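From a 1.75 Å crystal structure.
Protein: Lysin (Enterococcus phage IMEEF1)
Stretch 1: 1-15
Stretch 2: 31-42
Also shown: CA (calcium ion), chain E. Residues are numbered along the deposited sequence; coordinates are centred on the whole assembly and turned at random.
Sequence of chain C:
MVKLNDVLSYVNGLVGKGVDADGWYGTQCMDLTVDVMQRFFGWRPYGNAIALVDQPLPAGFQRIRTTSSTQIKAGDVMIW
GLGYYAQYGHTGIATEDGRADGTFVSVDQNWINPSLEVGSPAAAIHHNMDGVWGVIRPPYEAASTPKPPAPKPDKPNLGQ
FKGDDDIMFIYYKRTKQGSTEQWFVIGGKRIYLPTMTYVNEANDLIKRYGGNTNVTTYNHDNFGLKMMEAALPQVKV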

# COMPACT_ATOMS: atom_id res chain seq x y z
N MET C 1 -6.69 12.80 10.75
CA MET C 1 -7.17 12.84 9.34
C MET C 1 -7.02 14.27 8.73
O MET C 1 -6.54 15.22 9.39
CB MET C 1 -8.57 12.20 9.19
CG MET C 1 -9.77 12.90 9.83
SD MET C 1 -11.35 12.14 9.30
CE MET C 1 -12.57 12.98 10.32
N VAL C 2 -7.33 14.42 7.44
CA VAL C 2 -6.87 15.61 6.72
C VAL C 2 -7.62 16.88 7.09
O VAL C 2 -8.83 16.90 7.17
CB VAL C 2 -6.88 15.40 5.20
CG1 VAL C 2 -6.46 16.68 4.48
CG2 VAL C 2 -5.93 14.26 4.87
N LYS C 3 -6.87 17.95 7.31
CA LYS C 3 -7.43 19.21 7.70
C LYS C 3 -7.67 20.10 6.42
O LYS C 3 -6.78 20.37 5.62
CB LYS C 3 -6.52 19.82 8.73
CG LYS C 3 -6.89 21.18 9.21
CD LYS C 3 -8.29 21.29 9.83
CE LYS C 3 -8.82 22.74 9.75
NZ LYS C 3 -9.99 22.89 8.85
N LEU C 4 -8.87 20.60 6.32
CA LEU C 4 -9.27 21.45 5.23
C LEU C 4 -8.35 22.67 5.09
O LEU C 4 -7.95 23.03 4.01
CB LEU C 4 -10.70 21.90 5.43
CG LEU C 4 -11.10 22.97 4.45
CD1 LEU C 4 -11.09 22.40 3.03
CD2 LEU C 4 -12.46 23.49 4.90
N ASN C 5 -7.99 23.28 6.21
CA ASN C 5 -7.09 24.44 6.17
C ASN C 5 -5.74 24.13 5.59
O ASN C 5 -5.15 24.98 4.97
CB ASN C 5 -6.87 25.08 7.56
CG ASN C 5 -5.99 26.31 7.48
OD1 ASN C 5 -6.34 27.29 6.80
ND2 ASN C 5 -4.79 26.23 8.07
N ASP C 6 -5.25 22.91 5.76
CA ASP C 6 -3.99 22.53 5.15
C ASP C 6 -4.09 22.49 3.65
O ASP C 6 -3.24 23.03 2.96
CB ASP C 6 -3.49 21.19 5.71
CG ASP C 6 -3.06 21.30 7.18
OD1 ASP C 6 -2.58 22.40 7.51
OD2 ASP C 6 -3.23 20.36 8.00
N VAL C 7 -5.15 21.87 3.15
CA VAL C 7 -5.36 21.88 1.72
C VAL C 7 -5.53 23.29 1.16
O VAL C 7 -4.91 23.64 0.23
CB VAL C 7 -6.55 21.03 1.33
CG1 VAL C 7 -6.86 21.18 -0.13
CG2 VAL C 7 -6.18 19.59 1.61
N LEU C 8 -6.33 24.10 1.80
CA LEU C 8 -6.55 25.41 1.26
C LEU C 8 -5.33 26.30 1.31
O LEU C 8 -5.09 27.09 0.41
CB LEU C 8 -7.71 26.12 1.99
CG LEU C 8 -9.07 25.41 1.89
CD1 LEU C 8 -10.10 26.08 2.77
CD2 LEU C 8 -9.49 25.37 0.43
N SER C 9 -4.56 26.19 2.38
CA SER C 9 -3.27 26.90 2.42
C SER C 9 -2.37 26.52 1.25
O SER C 9 -1.85 27.34 0.54
CB SER C 9 -2.59 26.64 3.74
OG SER C 9 -1.38 27.34 3.74
N TYR C 10 -2.23 25.23 1.02
CA TYR C 10 -1.40 24.72 -0.05
C TYR C 10 -1.91 25.18 -1.43
O TYR C 10 -1.15 25.73 -2.24
CB TYR C 10 -1.33 23.18 0.02
CG TYR C 10 -0.50 22.62 -1.10
CD1 TYR C 10 0.88 22.69 -1.09
CD2 TYR C 10 -1.12 22.06 -2.18
CE1 TYR C 10 1.65 22.20 -2.15
CE2 TYR C 10 -0.37 21.55 -3.25
CZ TYR C 10 1.00 21.64 -3.25
OH TYR C 10 1.68 21.13 -4.35
N VAL C 11 -3.19 24.98 -1.67
CA VAL C 11 -3.81 25.41 -2.95
C VAL C 11 -3.69 26.91 -3.19
O VAL C 11 -3.21 27.32 -4.25
CB VAL C 11 -5.25 24.93 -3.05
CG1 VAL C 11 -5.91 25.44 -4.31
CG2 VAL C 11 -5.21 23.41 -3.12
N ASN C 12 -4.05 27.73 -2.21
CA ASN C 12 -3.89 29.16 -2.38
C ASN C 12 -2.41 29.58 -2.61
O ASN C 12 -2.14 30.52 -3.37
CB ASN C 12 -4.52 29.89 -1.22
CG ASN C 12 -6.04 29.95 -1.34
OD1 ASN C 12 -6.58 30.33 -2.39
ND2 ASN C 12 -6.75 29.62 -0.25
N GLY C 13 -1.48 28.87 -1.98
CA GLY C 13 -0.02 29.01 -2.17
C GLY C 13 0.44 28.69 -3.58
O GLY C 13 1.46 29.15 -4.01
N LEU C 14 -0.30 27.87 -4.30
CA LEU C 14 0.11 27.58 -5.66
C LEU C 14 -0.25 28.65 -6.64
O LEU C 14 0.16 28.57 -7.79
CB LEU C 14 -0.58 26.34 -6.16
CG LEU C 14 -0.09 25.09 -5.48
CD1 LEU C 14 -0.96 23.93 -5.97
CD2 LEU C 14 1.40 24.86 -5.76
N VAL C 15 -1.11 29.57 -6.27
CA VAL C 15 -1.56 30.57 -7.23
C VAL C 15 -0.38 31.34 -7.85
O VAL C 15 0.48 31.87 -7.14
CB VAL C 15 -2.62 31.48 -6.59
CG1 VAL C 15 -2.91 32.66 -7.51
CG2 VAL C 15 -3.91 30.68 -6.30
CA CA E . 1.29 17.71 -17.14
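Stretch 2, residues 31-42: DLTVDVMQRFFG

Stretch 2 is helical from Asp-31 to Phe-41, the continuation of a helix that begins earlier in the chain, and it runs roughly antiparallel to the helix that starts at Leu-4 in stretch 1. The N-to-C directions make an angle of 142°, the axes approach to 11.1 Å, and the contact buries 530 Å² in all. The start of stretch 1 therefore meets the end of stretch 2, and the CA atoms of Val-2 and Phe-40 lie 7.0 Å apart. Val-2, ahead of the helix and its N-cap residue Lys-3, points toward stretch 2: its CG2 lies 3.3 Å from Phe-40 O and 3.7 Å from Phe-41 CE1. Asp-6 O lies 3.7 Å from Phe-40 CZ. One turn after Lys-3, Val-7 places CG2 over one face of the Phe-40 ring, 3.7 Å from the CG2 atom to the ring centroid, a CH-pi contact; its CG1 packs on Val-36 CG1 at 4.0 Å. Tyr-10 is the knob of the interface, set among Asp-35, Val-36, Arg-39 and Phe-40. Its CB meets the edge of the Phe-40 ring, 3.7 Å from CZ, while its chi1 of 179° (t) carries the ring to Val-36 (CE2 to CG2, 4.1 Å). Beyond the ring, Tyr-10 OH donates a very short hydrogen bond of 2.5 Å to Asp-35 OD2. The same carboxylate is held one turn along its own helix by a salt bridge, Arg-39 NH2 to Asp-35 OD1 at 2.9 Å, so the hydroxyl joins a charged pair beside the apolar packing. Val-11 CG2 rests 3.9 Å from Val-36 CG2, and Leu-14 closes the series with CD1 3.4 Å from Leu-32 CD1. Asp-31 lies beyond this contact and binds calcium through OD2 at 2.5 Å. At the other end, Gly-42 leaves the helix with positive phi (67°), a conformation that favours glycine.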

# COMPACT_ATOMS: atom_id res chain seq x y z
N ASP C 31 -3.43 18.01 -13.60
CA ASP C 31 -2.23 18.06 -12.84
C ASP C 31 -2.42 18.64 -11.45
O ASP C 31 -1.83 18.16 -10.53
CB ASP C 31 -1.12 18.81 -13.55
CG ASP C 31 -0.56 18.04 -14.73
OD1 ASP C 31 0.01 16.94 -14.54
OD2 ASP C 31 -0.67 18.54 -15.86
N LEU C 32 -3.21 19.71 -11.32
CA LEU C 32 -3.41 20.30 -10.02
C LEU C 32 -4.19 19.38 -9.10
O LEU C 32 -3.79 19.13 -7.95
CB LEU C 32 -4.23 21.61 -10.14
CG LEU C 32 -4.53 22.30 -8.81
CD1 LEU C 32 -3.21 22.53 -8.12
CD2 LEU C 32 -5.21 23.62 -9.07
N THR C 33 -5.29 18.85 -9.61
CA THR C 33 -6.15 17.97 -8.83
C THR C 33 -5.36 16.76 -8.43
O THR C 33 -5.44 16.29 -7.30
CB THR C 33 -7.42 17.60 -9.66
OG1 THR C 33 -8.30 18.77 -9.67
CG2 THR C 33 -8.19 16.41 -9.07
N VAL C 34 -4.59 16.22 -9.35
CA VAL C 34 -3.82 15.02 -9.02
C VAL C 34 -2.73 15.32 -7.98
O VAL C 34 -2.59 14.58 -7.04
CB VAL C 34 -3.16 14.38 -10.25
CG1 VAL C 34 -2.09 13.37 -9.84
CG2 VAL C 34 -4.24 13.82 -11.14
N ASP C 35 -2.11 16.48 -8.06
CA ASP C 35 -1.07 16.82 -7.13
C ASP C 35 -1.68 16.89 -5.75
O ASP C 35 -1.12 16.38 -4.76
CB ASP C 35 -0.43 18.12 -7.53
CG ASP C 35 0.69 18.56 -6.56
OD1 ASP C 35 1.74 17.88 -6.45
OD2 ASP C 35 0.50 19.61 -5.90
N VAL C 36 -2.70 17.71 -5.62
CA VAL C 36 -3.33 17.86 -4.31
C VAL C 36 -3.88 16.56 -3.72
O VAL C 36 -3.67 16.24 -2.53
CB VAL C 36 -4.42 18.91 -4.36
CG1 VAL C 36 -5.11 19.05 -3.02
CG2 VAL C 36 -3.86 20.21 -4.87
N MET C 37 -4.58 15.77 -4.52
CA MET C 37 -5.10 14.56 -4.01
C MET C 37 -3.94 13.58 -3.60
O MET C 37 -4.07 12.90 -2.57
CB MET C 37 -6.02 13.90 -5.02
CG MET C 37 -7.48 14.44 -5.17
SD MET C 37 -8.43 14.71 -3.70
CE MET C 37 -8.06 16.47 -3.38
N GLN C 38 -2.88 13.47 -4.40
CA GLN C 38 -1.75 12.62 -4.06
C GLN C 38 -1.05 13.06 -2.75
O GLN C 38 -0.87 12.29 -1.87
CB GLN C 38 -0.72 12.59 -5.15
CG GLN C 38 -1.05 11.75 -6.33
CD GLN C 38 0.16 11.57 -7.26
OE1 GLN C 38 0.52 10.46 -7.64
NE2 GLN C 38 0.85 12.68 -7.54
N ARG C 39 -0.75 14.35 -2.61
CA ARG C 39 -0.04 14.82 -1.41
C ARG C 39 -0.86 14.68 -0.16
O ARG C 39 -0.32 14.38 0.91
CB ARG C 39 0.20 16.31 -1.49
CG ARG C 39 1.36 16.68 -2.28
CD ARG C 39 1.55 18.20 -2.22
NE ARG C 39 2.28 18.43 -3.43
CZ ARG C 39 3.57 18.20 -3.60
NH1 ARG C 39 4.38 17.85 -2.58
NH2 ARG C 39 4.07 18.40 -4.80
N PHE C 40 -2.15 15.00 -0.23
CA PHE C 40 -2.95 15.01 0.97
C PHE C 40 -3.68 13.73 1.31
O PHE C 40 -3.86 13.39 2.51
CB PHE C 40 -3.91 16.15 0.95
CG PHE C 40 -3.23 17.48 1.16
CD1 PHE C 40 -3.04 17.98 2.45
CD2 PHE C 40 -2.82 18.19 0.11
CE1 PHE C 40 -2.35 19.15 2.64
CE2 PHE C 40 -2.12 19.35 0.26
CZ PHE C 40 -1.89 19.84 1.53
N PHE C 41 -4.14 13.03 0.31
CA PHE C 41 -4.93 11.82 0.52
C PHE C 41 -4.30 10.53 0.02
O PHE C 41 -4.89 9.49 0.18
CB PHE C 41 -6.27 12.01 -0.15
CG PHE C 41 -7.09 13.04 0.51
CD1 PHE C 41 -7.73 12.74 1.67
CD2 PHE C 41 -7.18 14.33 -0.01
CE1 PHE C 41 -8.52 13.70 2.28
CE2 PHE C 41 -7.91 15.29 0.63
CZ PHE C 41 -8.53 14.98 1.80
N GLY C 42 -3.16 10.61 -0.61
CA GLY C 42 -2.48 9.41 -1.13
C GLY C 42 -3.29 8.79 -2.26
O GLY C 42 -3.11 7.61 -2.57